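PDB 1HLV: major centromere autoantigen B from Homo sapiens, which binds the CENP-B box DNA through two helix-turn-helix regions in its amino-terminal part, kinking the DNA, and probably acts at centromeres. Local coordinates for residues Q7-E12 / C65-K70; Y74-G79 / E109-D114; A83-I88 / I98-K103. All coordinates share one frame; numbering follows the deposited sequence.

Contact 1: residues Q7-E12 / C65-K70; sequences QLTFRE and CRKTNK. With nucleotides of chain A.
Phe10 N donates to Arg66 O (2.9 Å), joining two backbones whose touching parts run 86° apart and come nearest at Thr9 and Lys67. A weak CA-H...O contact from Thr9 CA supplements this hydrogen bond at the same carbonyl. Thr9, the N-cap of helix 10-22, forms a capping box with Glu12. Lys67 CB lies 3.1 Å from Leu8 O, and Lys67 CD meets Gln7 CB at 3.9 Å, the two side chains passing at a slant. The Phe10 ring lies alongside Arg66, pointing the same way, with ring and guanidinium planes 14° apart. Lys67 O sits over one ring face, toward the rim, 3.4 Å from Phe10 CZ, while Asn69 N lies at the edge. Arg66 CG is anti to the backbone N (chi1 -168°) and touches Phe10 CE1 at 3.5 Å. Further out, Arg66 NE bonds Thr68 O, and its NH1 and NH2 both hold OP1 of DA14 of chain A. OP1 of DA13 of chain A receives Lys67 N (2.8 Å) and Thr68 N (3.2 Å). The contact thus packs the start of helix 10-22 against a DNA-binding loop. Phe10 also meets Tyr59 and Ser55 of helix 49-59, and Lys13 of helix 10-22 bonds Lys67 O.

Contact 2: residues Y74-G79 / E109-D114; sequences YDKLEG and EELGMD. With nucleotides of chain A.
Met113 and Leu77 meet closely, crossing obliquely with Met113 CE 3.3 Å from Leu77 CD1. The same methyl lies 3.4 Å from Leu77 CB, so it rests against the branch and the root of the leucine side chain together. Two torsions explain the reach of Met113: the chain is extended at chi2, which carries SD out from the backbone, and then bends at chi3 (-73°), which turns CE onto Leu77. Met113 SD lies equally near Leu77 CB and Tyr74 CD2, 4.1 Å from each. From the centroid of the Tyr74 ring Met113 SD is 5.3 Å away, 67° off the ring normal, an oblique Met-aromatic contact. Beyond the ring, Tyr74 OH donates to OP1 of DG16 of chain A at 2.8 Å, and this phosphate oxygen lies near the ring plane. One tyrosine therefore meets the methionine at CD2 and a DNA phosphate through its hydroxyl.

Leu111 reaches the backbone side of the same leucine. Leu111 CD2 lies 3.9 Å from Leu77 CA and 4.2 Å from Lys76 CG. The chain can turn back from Leu111 to Met113 because Gly112, with positive phi, is the C-prime residue of a Schellman motif ending helix 97-111.

The contact closes one end of the helical Tc5-type DNA-binding domain, with Tyr74 at the DNA backbone, by joining the start of helix 75-88 to the end of helix 97-111. Leu77 also packs on Ile107 and Ala108 of the latter helix and on Trp122 of helix 120-129, while Phe116 meets the Tyr74 ring edge-to-face.

Contact 3: residues A83-I88 / I98-K103; sequences AWFQQI and IILKEK
Trp84 and Lys103 form the main pair, the lysine chain lying across one face of the indole. Lys103 CG is anti to its backbone N, which sends the chain toward Trp84, and a bend at chi2 (62°) turns CD over the indole face. Beyond that bend the chain is extended. Lys103 CG is 3.6 Å from Trp84 CD2, and Lys103 CE is 3.4 Å from Trp84 CD1, so successive methylenes lie over the indole from its shared bond to its five-membered ring. Lys103 CE makes a CH-pi contact over the five-membered ring of Trp84, 3.6 Å from its centroid and 16° off the normal. Lys103 NZ is farther out, 4.4 Å from the same centroid and off-centre, which gives a cation-pi interaction of less ideal geometry. Ile88 CD1 lies over the opposite face, toward the rim, so aliphatic groups sandwich the indole.

The six-membered ring points its edge into helix 97-111. Ile99 CG2 meets Trp84 CH2 at 3.7 Å, near the ring plane, the two side chains crossing at about a right angle. Leu100 CD1 also lies at this edge, beside Trp84 CZ3. Phe85 has CG between the backbone N and the carbonyl carbon, and its ring atom CD2 meets Leu100 CD1 at 3.5 Å, an oblique approach.

Helix segments 83-88 and 98-103 run largely antiparallel, 146° apart, with axes 11.5 Å at closest approach, a spacing spanned by Trp84, Phe85, Leu100 and Lys103. Phe85 reaches Phe126 and Leu100 reaches Leu123, both on helix 120-129. This convergence of three helices on a shared hydrophobic interior is characteristic of a helix-turn-helix domain, here the Tc5 transposase-like one.

Overall arrangement
Contact 1 belongs to the N-terminal part of the chain and contacts 2 and 3 to the Tc5 transposase-like region, so the three fall into two groups: the centre of contact 1 lies about 26 Å from that of contact 2 and about 27 Å from that of contact 3. Contacts 2 and 3 have centres about 14 Å apart and tie the same antiparallel helices, 75-88 and 97-111, at two levels. Chain and DNA both join the groups. Segments 65-70 and 74-79 adjoin in sequence. Contact 1 meets consecutive nucleotides DA12 to DA14 of chain A, and contact 2 follows at DC15 and DG16; contact 3 approaches the DNA to about 4 Å, Ile98 packing on a sugar.

Contact 1: residues Q7-E12 / C65-K70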
# COMPACT_ATOMS: atom_id res chain seq x y z
N GLN C 7 2.99 -13.76 6.79
CA GLN C 7 2.47 -12.56 6.15
C GLN C 7 2.89 -12.59 4.67
O GLN C 7 4.02 -12.95 4.35
CB GLN C 7 3.01 -11.30 6.83
CG GLN C 7 2.17 -10.81 8.02
CD GLN C 7 0.92 -10.04 7.61
OE1 GLN C 7 0.63 -9.88 6.41
NE2 GLN C 7 0.17 -9.56 8.60
N LEU C 8 1.97 -12.21 3.79
CA LEU C 8 2.23 -12.23 2.36
C LEU C 8 2.30 -10.82 1.78
O LEU C 8 1.73 -9.88 2.34
CB LEU C 8 1.10 -13.01 1.67
CG LEU C 8 0.84 -14.41 2.26
CD1 LEU C 8 -0.56 -14.85 1.93
CD2 LEU C 8 1.86 -15.39 1.71
N THR C 9 3.01 -10.66 0.66
CA THR C 9 3.11 -9.35 0.03
C THR C 9 1.89 -9.16 -0.86
O THR C 9 1.21 -10.11 -1.22
CB THR C 9 4.35 -9.21 -0.87
OG1 THR C 9 4.23 -10.10 -1.98
CG2 THR C 9 5.62 -9.50 -0.09
N PHE C 10 1.62 -7.91 -1.23
CA PHE C 10 0.48 -7.66 -2.09
C PHE C 10 0.65 -8.36 -3.42
O PHE C 10 -0.33 -8.82 -4.00
CB PHE C 10 0.26 -6.16 -2.25
CG PHE C 10 -0.40 -5.53 -1.06
CD1 PHE C 10 0.28 -4.62 -0.26
CD2 PHE C 10 -1.69 -5.91 -0.70
CE1 PHE C 10 -0.31 -4.09 0.88
CE2 PHE C 10 -2.30 -5.38 0.45
CZ PHE C 10 -1.61 -4.47 1.24
N ARG C 11 1.89 -8.46 -3.90
CA ARG C 11 2.14 -9.14 -5.16
C ARG C 11 1.80 -10.63 -5.02
O ARG C 11 1.23 -11.22 -5.93
CB ARG C 11 3.60 -8.94 -5.58
CG ARG C 11 3.96 -9.61 -6.90
CD ARG C 11 3.17 -9.05 -8.09
NE ARG C 11 3.83 -7.91 -8.73
CZ ARG C 11 3.62 -6.63 -8.42
NH1 ARG C 11 2.76 -6.30 -7.47
NH2 ARG C 11 4.28 -5.67 -9.07
N GLU C 12 2.14 -11.23 -3.88
CA GLU C 12 1.87 -12.65 -3.65
C GLU C 12 0.36 -12.93 -3.54
O GLU C 12 -0.14 -13.92 -4.08
CB GLU C 12 2.58 -13.13 -2.38
CG GLU C 12 4.08 -13.35 -2.53
CD GLU C 12 4.82 -13.36 -1.19
OE1 GLU C 12 5.94 -13.92 -1.12
OE2 GLU C 12 4.30 -12.80 -0.20
N CYS C 65 7.08 -5.89 -1.74
CA CYS C 65 7.52 -5.90 -0.36
C CYS C 65 6.44 -5.54 0.64
O CYS C 65 6.41 -6.08 1.74
CB CYS C 65 8.69 -4.95 -0.23
SG CYS C 65 10.00 -5.29 -1.47
N ARG C 66 5.56 -4.62 0.26
CA ARG C 66 4.46 -4.17 1.12
C ARG C 66 3.53 -5.34 1.37
O ARG C 66 3.21 -6.09 0.45
CB ARG C 66 3.69 -3.04 0.43
CG ARG C 66 2.72 -2.32 1.33
CD ARG C 66 3.45 -1.42 2.31
NE ARG C 66 2.52 -0.78 3.25
CZ ARG C 66 2.84 0.26 4.02
NH1 ARG C 66 4.07 0.77 3.98
NH2 ARG C 66 1.93 0.79 4.83
N LYS C 67 3.08 -5.50 2.61
CA LYS C 67 2.18 -6.59 2.95
C LYS C 67 0.87 -6.08 3.54
O LYS C 67 -0.20 -6.68 3.36
CB LYS C 67 2.86 -7.53 3.95
CG LYS C 67 4.16 -8.09 3.43
CD LYS C 67 4.90 -8.90 4.46
CE LYS C 67 6.23 -9.38 3.89
NZ LYS C 67 7.11 -9.97 4.93
N THR C 68 0.96 -4.95 4.23
CA THR C 68 -0.17 -4.33 4.90
C THR C 68 -0.58 -2.97 4.33
O THR C 68 0.27 -2.13 4.00
CB THR C 68 0.18 -4.16 6.37
OG1 THR C 68 0.16 -5.45 6.99
CG2 THR C 68 -0.76 -3.22 7.05
N ASN C 69 -1.88 -2.75 4.22
CA ASN C 69 -2.34 -1.47 3.71
C ASN C 69 -2.54 -0.50 4.88
O ASN C 69 -3.52 0.25 4.93
CB ASN C 69 -3.65 -1.61 2.94
CG ASN C 69 -4.06 -0.31 2.27
OD1 ASN C 69 -5.23 -0.10 1.96
ND2 ASN C 69 -3.08 0.57 2.04
N LYS C 70 -1.61 -0.52 5.83
CA LYS C 70 -1.68 0.37 6.97
C LYS C 70 -1.57 1.82 6.51
O LYS C 70 -0.79 2.13 5.60
CB LYS C 70 -0.57 0.05 7.97
CG LYS C 70 -0.61 0.92 9.21
CD LYS C 70 -0.17 0.17 10.44
CE LYS C 70 0.19 1.15 11.53
NZ LYS C 70 -1.00 1.49 12.34
P DA A 13 4.66 -3.92 5.97
OP1 DA A 13 3.91 -3.76 4.70
OP2 DA A 13 6.12 -4.19 5.95
O5' DA A 13 4.42 -2.63 6.87
C5' DA A 13 3.11 -2.13 7.06
C4' DA A 13 3.14 -0.94 7.99
O4' DA A 13 3.29 -1.37 9.37
C3' DA A 13 4.26 0.08 7.74
O3' DA A 13 3.71 1.36 7.97
C2' DA A 13 5.24 -0.20 8.87
C1' DA A 13 4.25 -0.53 9.97
N9 DA A 13 4.78 -1.20 11.16
C8 DA A 13 5.78 -2.14 11.26
N7 DA A 13 6.03 -2.52 12.49
C5 DA A 13 5.15 -1.77 13.26
C6 DA A 13 4.92 -1.69 14.65
N6 DA A 13 5.63 -2.37 15.55
N1 DA A 13 3.95 -0.86 15.08
C2 DA A 13 3.27 -0.15 14.17
N3 DA A 13 3.40 -0.12 12.85
C4 DA A 13 4.36 -0.96 12.45
P DA A 14 4.35 2.66 7.29
OP1 DA A 14 3.80 2.84 5.92
OP2 DA A 14 5.82 2.63 7.50
O5' DA A 14 3.72 3.81 8.20
C5' DA A 14 2.32 3.79 8.47
C4' DA A 14 2.02 4.42 9.81
O4' DA A 14 2.20 3.44 10.87
C3' DA A 14 2.95 5.58 10.13
O3' DA A 14 2.33 6.84 10.15
C2' DA A 14 3.49 5.30 11.51
C1' DA A 14 2.88 4.00 11.99
N9 DA A 14 3.99 3.11 12.33
C8 DA A 14 4.78 2.44 11.43
N7 DA A 14 5.75 1.76 11.99
C5 DA A 14 5.57 1.98 13.35
C6 DA A 14 6.26 1.51 14.48
N6 DA A 14 7.30 0.68 14.41
N1 DA A 14 5.84 1.92 15.69
C2 DA A 14 4.78 2.74 15.75
N3 DA A 14 4.04 3.24 14.76
C4 DA A 14 4.49 2.81 13.57
P DA A 12 6.16 -8.88 10.61
OP1 DA A 12 6.42 -10.18 9.97
OP2 DA A 12 7.22 -8.24 11.44
O5' DA A 12 5.72 -7.86 9.47
C5' DA A 12 4.58 -8.15 8.67
C4' DA A 12 3.84 -6.89 8.34
O4' DA A 12 3.15 -6.37 9.50
C3' DA A 12 4.71 -5.76 7.83
O3' DA A 12 3.97 -5.08 6.82
C2' DA A 12 4.90 -4.88 9.05
C1' DA A 12 3.58 -5.05 9.80
N9 DA A 12 3.65 -4.93 11.26
C8 DA A 12 4.51 -5.59 12.11
N7 DA A 12 4.28 -5.36 13.38
C5 DA A 12 3.21 -4.48 13.36
C6 DA A 12 2.46 -3.88 14.40
N6 DA A 12 2.69 -4.10 15.69
N1 DA A 12 1.46 -3.04 14.05
C2 DA A 12 1.23 -2.84 12.75
N3 DA A 12 1.84 -3.36 11.68
C4 DA A 12 2.83 -4.18 12.06

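Contact 2: residues Y74-G79 / E109-D114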
# COMPACT_ATOMS: atom_id res chain seq x y z
N TYR C 74 -2.08 10.76 9.14
CA TYR C 74 -2.13 11.99 8.34
C TYR C 74 -2.49 11.66 6.90
O TYR C 74 -2.23 12.46 5.98
CB TYR C 74 -0.77 12.70 8.35
CG TYR C 74 -0.22 12.91 9.74
CD1 TYR C 74 1.07 12.48 10.06
CD2 TYR C 74 -0.98 13.51 10.73
CE1 TYR C 74 1.57 12.64 11.34
CE2 TYR C 74 -0.49 13.68 12.01
CZ TYR C 74 0.79 13.24 12.31
OH TYR C 74 1.27 13.45 13.58
N ASP C 75 -3.09 10.49 6.71
CA ASP C 75 -3.48 10.03 5.38
C ASP C 75 -4.23 11.06 4.54
O ASP C 75 -4.03 11.13 3.33
CB ASP C 75 -4.33 8.75 5.48
CG ASP C 75 -4.67 8.18 4.11
OD1 ASP C 75 -5.82 8.38 3.65
OD2 ASP C 75 -3.78 7.56 3.47
N LYS C 76 -5.08 11.86 5.16
CA LYS C 76 -5.82 12.85 4.39
C LYS C 76 -4.83 13.84 3.77
O LYS C 76 -4.95 14.19 2.60
CB LYS C 76 -6.83 13.58 5.27
CG LYS C 76 -7.77 14.49 4.52
CD LYS C 76 -8.75 15.14 5.48
CE LYS C 76 -9.66 16.17 4.79
NZ LYS C 76 -10.75 15.56 3.97
N LEU C 77 -3.85 14.26 4.57
CA LEU C 77 -2.83 15.20 4.11
C LEU C 77 -2.02 14.57 2.98
O LEU C 77 -1.76 15.22 1.96
CB LEU C 77 -1.91 15.58 5.28
CG LEU C 77 -0.69 16.48 5.01
CD1 LEU C 77 -0.18 17.10 6.31
CD2 LEU C 77 0.40 15.66 4.35
N GLU C 78 -1.64 13.31 3.15
CA GLU C 78 -0.87 12.61 2.13
C GLU C 78 -1.60 12.54 0.79
O GLU C 78 -0.97 12.55 -0.28
CB GLU C 78 -0.54 11.20 2.61
CG GLU C 78 0.59 11.19 3.62
CD GLU C 78 0.79 9.84 4.25
OE1 GLU C 78 0.64 8.81 3.55
OE2 GLU C 78 1.13 9.81 5.46
N GLY C 79 -2.93 12.49 0.84
CA GLY C 79 -3.69 12.43 -0.39
C GLY C 79 -3.51 13.71 -1.16
O GLY C 79 -3.17 13.70 -2.34
N GLU C 109 -1.80 22.98 8.03
CA GLU C 109 -2.39 24.18 8.62
C GLU C 109 -3.82 24.30 8.14
O GLU C 109 -4.73 24.59 8.93
CB GLU C 109 -1.63 25.44 8.19
CG GLU C 109 -0.36 25.73 8.94
CD GLU C 109 0.30 27.03 8.48
OE1 GLU C 109 -0.35 28.11 8.58
OE2 GLU C 109 1.47 26.98 8.01
N GLU C 110 -4.02 24.07 6.85
CA GLU C 110 -5.34 24.16 6.25
C GLU C 110 -6.30 23.12 6.79
O GLU C 110 -7.47 23.42 7.00
CB GLU C 110 -5.24 24.02 4.73
CG GLU C 110 -4.52 25.17 4.09
CD GLU C 110 -5.25 25.70 2.89
OE1 GLU C 110 -5.14 25.06 1.82
OE2 GLU C 110 -5.95 26.73 3.02
N LEU C 111 -5.80 21.92 7.03
CA LEU C 111 -6.61 20.84 7.57
C LEU C 111 -6.83 20.98 9.07
O LEU C 111 -7.70 20.32 9.65
CB LEU C 111 -5.96 19.49 7.26
CG LEU C 111 -6.42 18.76 6.00
CD1 LEU C 111 -6.68 19.73 4.87
CD2 LEU C 111 -5.37 17.73 5.59
N GLY C 112 -6.04 21.85 9.70
CA GLY C 112 -6.15 22.05 11.13
C GLY C 112 -5.45 20.97 11.93
O GLY C 112 -5.82 20.71 13.07
N MET C 113 -4.46 20.32 11.33
CA MET C 113 -3.70 19.28 12.02
C MET C 113 -2.58 19.98 12.75
O MET C 113 -1.46 20.06 12.26
CB MET C 113 -3.11 18.27 11.03
CG MET C 113 -4.12 17.41 10.31
SD MET C 113 -3.37 16.37 9.02
CE MET C 113 -3.04 17.59 7.81
N ASP C 114 -2.88 20.49 13.94
CA ASP C 114 -1.90 21.23 14.73
C ASP C 114 -0.75 20.37 15.22
O ASP C 114 0.30 20.89 15.60
CB ASP C 114 -2.58 21.88 15.93
CG ASP C 114 -3.84 22.64 15.54
OD1 ASP C 114 -3.84 23.27 14.46
OD2 ASP C 114 -4.82 22.59 16.32
P DG A 16 4.90 12.15 13.89
OP1 DG A 16 4.02 13.33 13.67
OP2 DG A 16 5.73 11.64 12.76
O5' DG A 16 5.87 12.43 15.11
C5' DG A 16 5.37 12.42 16.45
C4' DG A 16 6.51 12.46 17.43
O4' DG A 16 7.27 11.23 17.34
C3' DG A 16 7.50 13.59 17.15
O3' DG A 16 8.02 14.07 18.39
C2' DG A 16 8.58 12.91 16.32
C1' DG A 16 8.59 11.49 16.88
N9 DG A 16 8.93 10.46 15.91
C8 DG A 16 8.59 10.42 14.58
N7 DG A 16 9.03 9.35 13.97
C5 DG A 16 9.69 8.64 14.96
C6 DG A 16 10.38 7.40 14.90
O6 DG A 16 10.56 6.66 13.93
N1 DG A 16 10.90 7.04 16.14
C2 DG A 16 10.79 7.78 17.29
N2 DG A 16 11.36 7.27 18.38
N3 DG A 16 10.16 8.94 17.36
C4 DG A 16 9.64 9.31 16.17
P DC A 15 3.26 8.14 10.18
OP1 DC A 15 2.47 9.30 9.73
OP2 DC A 15 4.52 7.79 9.47
O5' DC A 15 3.60 8.27 11.72
C5' DC A 15 2.56 8.26 12.69
C4' DC A 15 3.12 8.64 14.03
O4' DC A 15 3.67 7.46 14.67
C3' DC A 15 4.27 9.63 13.87
O3' DC A 15 4.03 10.92 14.42
C2' DC A 15 5.46 8.98 14.55
C1' DC A 15 4.93 7.74 15.25
N1 DC A 15 5.83 6.62 14.93
C2 DC A 15 6.63 6.07 15.94
O2 DC A 15 6.46 6.46 17.10
N3 DC A 15 7.55 5.13 15.62
C4 DC A 15 7.66 4.71 14.36
N4 DC A 15 8.59 3.80 14.08
C5 DC A 15 6.82 5.21 13.32
C6 DC A 15 5.92 6.15 13.65

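Contact 3: residues A83-I88 / I98-K103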
# COMPACT_ATOMS: atom_id res chain seq x y z
N ALA C 83 -1.47 14.37 -4.86
CA ALA C 83 -2.14 15.00 -5.99
C ALA C 83 -1.34 16.21 -6.43
O ALA C 83 -1.15 16.44 -7.63
CB ALA C 83 -3.54 15.43 -5.59
N TRP C 84 -0.85 16.96 -5.45
CA TRP C 84 -0.07 18.17 -5.70
C TRP C 84 1.23 17.95 -6.47
O TRP C 84 1.41 18.50 -7.56
CB TRP C 84 0.22 18.87 -4.38
CG TRP C 84 1.26 19.95 -4.49
CD1 TRP C 84 1.09 21.21 -4.98
CD2 TRP C 84 2.64 19.85 -4.12
NE1 TRP C 84 2.28 21.90 -4.94
CE2 TRP C 84 3.25 21.09 -4.42
CE3 TRP C 84 3.43 18.82 -3.57
CZ2 TRP C 84 4.61 21.34 -4.19
CZ3 TRP C 84 4.78 19.07 -3.33
CH2 TRP C 84 5.35 20.32 -3.64
N PHE C 85 2.15 17.15 -5.92
CA PHE C 85 3.42 16.93 -6.60
C PHE C 85 3.28 16.05 -7.83
O PHE C 85 4.13 16.08 -8.72
CB PHE C 85 4.49 16.37 -5.64
CG PHE C 85 4.29 14.92 -5.23
CD1 PHE C 85 4.25 13.90 -6.17
CD2 PHE C 85 4.21 14.59 -3.88
CE1 PHE C 85 4.15 12.56 -5.78
CE2 PHE C 85 4.11 13.26 -3.48
CZ PHE C 85 4.08 12.25 -4.43
N GLN C 86 2.22 15.26 -7.87
CA GLN C 86 1.98 14.37 -8.99
C GLN C 86 1.57 15.21 -10.20
O GLN C 86 1.67 14.76 -11.34
CB GLN C 86 0.87 13.39 -8.64
CG GLN C 86 1.12 11.99 -9.12
CD GLN C 86 0.29 10.98 -8.37
OE1 GLN C 86 -0.95 11.03 -8.38
NE2 GLN C 86 0.96 10.05 -7.69
N GLN C 87 1.13 16.42 -9.92
CA GLN C 87 0.71 17.36 -10.96
C GLN C 87 1.94 18.09 -11.49
O GLN C 87 1.96 18.55 -12.64
CB GLN C 87 -0.29 18.34 -10.35
CG GLN C 87 -0.87 19.35 -11.32
CD GLN C 87 -1.98 20.16 -10.68
OE1 GLN C 87 -1.80 20.78 -9.63
NE2 GLN C 87 -3.15 20.17 -11.32
N ILE C 88 2.97 18.19 -10.65
CA ILE C 88 4.23 18.83 -11.01
C ILE C 88 5.04 17.85 -11.86
O ILE C 88 5.70 18.24 -12.82
CB ILE C 88 5.06 19.20 -9.76
CG1 ILE C 88 4.36 20.30 -8.97
CG2 ILE C 88 6.46 19.63 -10.18
CD1 ILE C 88 5.04 20.64 -7.64
N ILE C 98 12.79 19.74 -0.16
CA ILE C 98 12.56 20.92 0.66
C ILE C 98 11.20 21.54 0.37
O ILE C 98 10.52 22.03 1.27
CB ILE C 98 13.70 21.96 0.43
CG1 ILE C 98 14.82 21.70 1.43
CG2 ILE C 98 13.19 23.38 0.59
CD1 ILE C 98 14.37 21.82 2.89
N ILE C 99 10.80 21.53 -0.89
CA ILE C 99 9.51 22.09 -1.27
C ILE C 99 8.40 21.16 -0.78
O ILE C 99 7.33 21.60 -0.37
CB ILE C 99 9.41 22.26 -2.79
CG1 ILE C 99 10.51 23.22 -3.27
CG2 ILE C 99 8.06 22.81 -3.17
CD1 ILE C 99 10.51 24.57 -2.56
N LEU C 100 8.67 19.86 -0.82
CA LEU C 100 7.70 18.87 -0.38
C LEU C 100 7.36 19.06 1.09
O LEU C 100 6.18 19.07 1.45
CB LEU C 100 8.26 17.46 -0.59
CG LEU C 100 7.29 16.31 -0.35
CD1 LEU C 100 6.53 16.04 -1.63
CD2 LEU C 100 8.04 15.07 0.06
N LYS C 101 8.37 19.21 1.93
CA LYS C 101 8.14 19.37 3.36
C LYS C 101 7.43 20.68 3.69
O LYS C 101 6.70 20.78 4.67
CB LYS C 101 9.45 19.31 4.13
CG LYS C 101 9.29 19.55 5.61
CD LYS C 101 10.59 19.33 6.34
CE LYS C 101 10.42 19.54 7.83
NZ LYS C 101 11.69 19.29 8.56
N GLU C 102 7.68 21.68 2.86
CA GLU C 102 7.09 23.00 3.04
C GLU C 102 5.59 22.93 2.72
O GLU C 102 4.75 23.44 3.46
CB GLU C 102 7.79 23.96 2.09
CG GLU C 102 7.40 25.41 2.20
CD GLU C 102 8.21 26.26 1.24
OE1 GLU C 102 9.45 26.29 1.39
OE2 GLU C 102 7.61 26.87 0.33
N LYS C 103 5.29 22.27 1.61
CA LYS C 103 3.92 22.10 1.16
C LYS C 103 3.10 21.28 2.16
O LYS C 103 1.94 21.57 2.39
CB LYS C 103 3.91 21.42 -0.21
CG LYS C 103 2.52 21.22 -0.79
CD LYS C 103 1.82 22.54 -1.03
CE LYS C 103 0.52 22.33 -1.79
NZ LYS C 103 -0.19 23.62 -2.05